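Local structure of Ispd/ispf bifunctional enzyme (Campylobacter jejuni, 1W55) at the interface of chains A and B. The protein catalyses two steps of isoprenoid precursor biosynthesis, transferring the cytidylyl group of CTP to methylerythritol phosphate and forming the cyclic diphosphate with release of CMP. Sequence-based numbering; all coordinates share one arbitrary frame. Chains: chain A/B, Ispd/ispf bifunctional enzyme.

The interface of chains A and B. Residues chain A 143-145, 171, 182; chain B 129-131, 134.
A:Lys143 and B:Leu131 face each other as an antiparallel pair: N of A:Lys143 gives its hydrogen to O of B:Leu131 at 2.8 Å, and O of A:Lys143 accepts the return bond from N of B:Leu131; two residues along, the amide N of A:Ile145 continues the ladder to O of B:Thr129. On one side of this two-chain sheet, B:Leu131 sends its isobutyl group into chain A. Its CD1 methyl meets CD1 of A:Ile145 at 3.6 Å and also touches the rim atoms CE2 and CZ of A:Phe182, somewhat above the ring plane, while CD2, the other branch, reaches the CG2 methyl of A:Thr171 at 3.7 Å. The leucine fork is thus held between strand, aromatic ring and helix. A:Ile145 meets it with its longer branch, CG1 placed anti to the carbonyl carbon (chi1 -53°). Farther out, A:Lys143 runs nearly extended until a turn at its end (chi4 68°) points the terminal amine NZ to the side-chain carbonyl OD1 of B:Asn134, 2.7 Å away. That bond lies in the amide plane, on a lone pair of OD1. Within chain A, the lysine CE sits 3.7 Å above the centre of the A:Phe182 ring, so the ring supports the aliphatic stem from one face. OD1 of the asparagine lies above and just outside the CE1 and CZ rim, on the lysine side of the ring, with amide and ring planes 20° apart. On the opposite face of the sheet, A:Leu144 and B:Thr130 lie alongside each other, pointing the same way, with CD2 of the leucine 3.8 Å from OG1 of the threonine. The patch belongs to the cytidylyltransferase part: strand 142-145 of chain A pairs with strand 130-132 of chain B, backed by strand 180-184 and helix 169-174 of chain A. A two-fold axis repeats it with the chains exchanged, and the paired strands and their twins help join two subunits within the hexameric enzyme.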
ATOM      1  N   LYS A 143      19.562 -32.208   7.485  1.00 37.83           N
ATOM      2  CA  LYS A 143      18.476 -31.480   8.154  1.00 38.45           C
ATOM      3  C   LYS A 143      19.026 -30.212   8.809  1.00 38.26           C
ATOM      4  O   LYS A 143      20.030 -30.275   9.528  1.00 38.23           O
ATOM      5  CB  LYS A 143      17.838 -32.336   9.251  1.00 37.44           C
ATOM      6  CG  LYS A 143      16.760 -33.270   8.783  1.00 41.56           C
ATOM      7  CD  LYS A 143      16.006 -33.865   9.964  1.00 42.62           C
ATOM      8  CE  LYS A 143      15.199 -35.084   9.542  1.00 49.08           C
ATOM      9  NZ  LYS A 143      16.057 -36.248   9.158  1.00 47.41           N
ATOM     10  N   LEU A 144      18.371 -29.074   8.574  1.00 37.48           N
ATOM     11  CA  LEU A 144      18.642 -27.868   9.359  1.00 36.85           C
ATOM     12  C   LEU A 144      17.594 -27.794  10.452  1.00 37.51           C
ATOM     13  O   LEU A 144      16.391 -27.771  10.169  1.00 39.62           O
ATOM     14  CB  LEU A 144      18.621 -26.597   8.504  1.00 36.43           C
ATOM     15  CG  LEU A 144      19.565 -26.535   7.298  1.00 36.26           C
ATOM     16  CD1 LEU A 144      19.396 -25.210   6.566  1.00 35.75           C
ATOM     17  CD2 LEU A 144      21.037 -26.773   7.655  1.00 34.04           C
ATOM     18  N   ILE A 145      18.049 -27.790  11.703  1.00 34.92           N
ATOM     19  CA  ILE A 145      17.141 -27.829  12.832  1.00 33.64           C
ATOM     20  C   ILE A 145      16.808 -26.419  13.328  1.00 34.21           C
ATOM     21  O   ILE A 145      17.640 -25.507  13.302  1.00 33.02           O
ATOM     22  CB  ILE A 145      17.708 -28.710  13.985  1.00 33.93           C
ATOM     23  CG1 ILE A 145      18.095 -30.112  13.486  1.00 35.36           C
ATOM     24  CG2 ILE A 145      16.716 -28.807  15.117  1.00 30.32           C
ATOM     25  CD1 ILE A 145      16.921 -30.972  12.954  1.00 34.99           C
ATOM     26  N   THR A 171      19.631 -33.206  19.639  1.00 42.07           N
ATOM     27  CA  THR A 171      20.895 -33.936  19.760  1.00 41.85           C
ATOM     28  C   THR A 171      21.164 -34.357  21.200  1.00 43.52           C
ATOM     29  O   THR A 171      21.738 -35.415  21.432  1.00 42.62           O
ATOM     30  CB  THR A 171      22.092 -33.121  19.258  1.00 41.44           C
ATOM     31  OG1 THR A 171      22.120 -31.836  19.911  1.00 41.95           O
ATOM     32  CG2 THR A 171      21.959 -32.809  17.779  1.00 40.53           C
ATOM     33  N   PHE A 182      10.378 -35.123  13.910  1.00 45.62           N
ATOM     34  CA  PHE A 182      10.673 -33.960  13.080  1.00 46.04           C
ATOM     35  C   PHE A 182       9.411 -33.409  12.416  1.00 47.37           C
ATOM     36  O   PHE A 182       8.644 -34.142  11.794  1.00 47.82           O
ATOM     37  CB  PHE A 182      11.739 -34.284  12.031  1.00 44.99           C
ATOM     38  CG  PHE A 182      13.056 -34.706  12.623  1.00 46.46           C
ATOM     39  CD1 PHE A 182      13.366 -36.061  12.770  1.00 43.37           C
ATOM     40  CD2 PHE A 182      13.982 -33.754  13.054  1.00 45.07           C
ATOM     41  CE1 PHE A 182      14.581 -36.464  13.330  1.00 43.55           C
ATOM     42  CE2 PHE A 182      15.197 -34.148  13.615  1.00 44.77           C
ATOM     43  CZ  PHE A 182      15.497 -35.515  13.749  1.00 42.83           C
TER
ATOM     44  N   THR B 129      21.745 -25.790  14.015  1.00 36.94           N
ATOM     45  CA  THR B 129      22.136 -27.180  14.199  1.00 37.22           C
ATOM     46  C   THR B 129      21.874 -27.947  12.898  1.00 39.21           C
ATOM     47  O   THR B 129      20.767 -27.885  12.330  1.00 39.89           O
ATOM     48  CB  THR B 129      21.319 -27.797  15.343  1.00 37.60           C
ATOM     49  OG1 THR B 129      21.554 -27.056  16.543  1.00 36.08           O
ATOM     50  CG2 THR B 129      21.800 -29.225  15.681  1.00 35.46           C
ATOM     51  N   THR B 130      22.902 -28.656  12.439  1.00 39.70           N
ATOM     52  CA  THR B 130      22.900 -29.378  11.178  1.00 39.65           C
ATOM     53  C   THR B 130      23.093 -30.860  11.443  1.00 41.90           C
ATOM     54  O   THR B 130      24.112 -31.270  12.028  1.00 42.43           O
ATOM     55  CB  THR B 130      24.043 -28.876  10.273  1.00 40.53           C
ATOM     56  OG1 THR B 130      23.899 -27.471  10.040  1.00 39.81           O
ATOM     57  CG2 THR B 130      23.946 -29.491   8.859  1.00 38.31           C
ATOM     58  N   LEU B 131      22.121 -31.664  11.023  1.00 41.62           N
ATOM     59  CA  LEU B 131      22.259 -33.117  11.091  1.00 42.39           C
ATOM     60  C   LEU B 131      22.494 -33.701   9.705  1.00 43.53           C
ATOM     61  O   LEU B 131      21.848 -33.303   8.735  1.00 43.86           O
ATOM     62  CB  LEU B 131      21.035 -33.772  11.741  1.00 40.95           C
ATOM     63  CG  LEU B 131      20.414 -33.127  12.983  1.00 42.18           C
ATOM     64  CD1 LEU B 131      19.125 -33.830  13.371  1.00 40.72           C
ATOM     65  CD2 LEU B 131      21.402 -33.128  14.143  1.00 44.53           C
ATOM     66  N   ASN B 134      20.753 -37.658  10.678  1.00 55.43           N
ATOM     67  CA  ASN B 134      20.279 -37.516  12.058  1.00 56.05           C
ATOM     68  C   ASN B 134      21.394 -37.437  13.118  1.00 54.78           C
ATOM     69  O   ASN B 134      21.112 -37.476  14.317  1.00 54.38           O
ATOM     70  CB  ASN B 134      19.231 -38.599  12.402  1.00 55.74           C
ATOM     71  CG  ASN B 134      17.904 -38.390  11.670  1.00 59.00           C
ATOM     72  OD1 ASN B 134      17.646 -37.323  11.107  1.00 59.72           O
ATOM     73  ND2 ASN B 134      17.054 -39.414  11.679  1.00 62.89           N
TER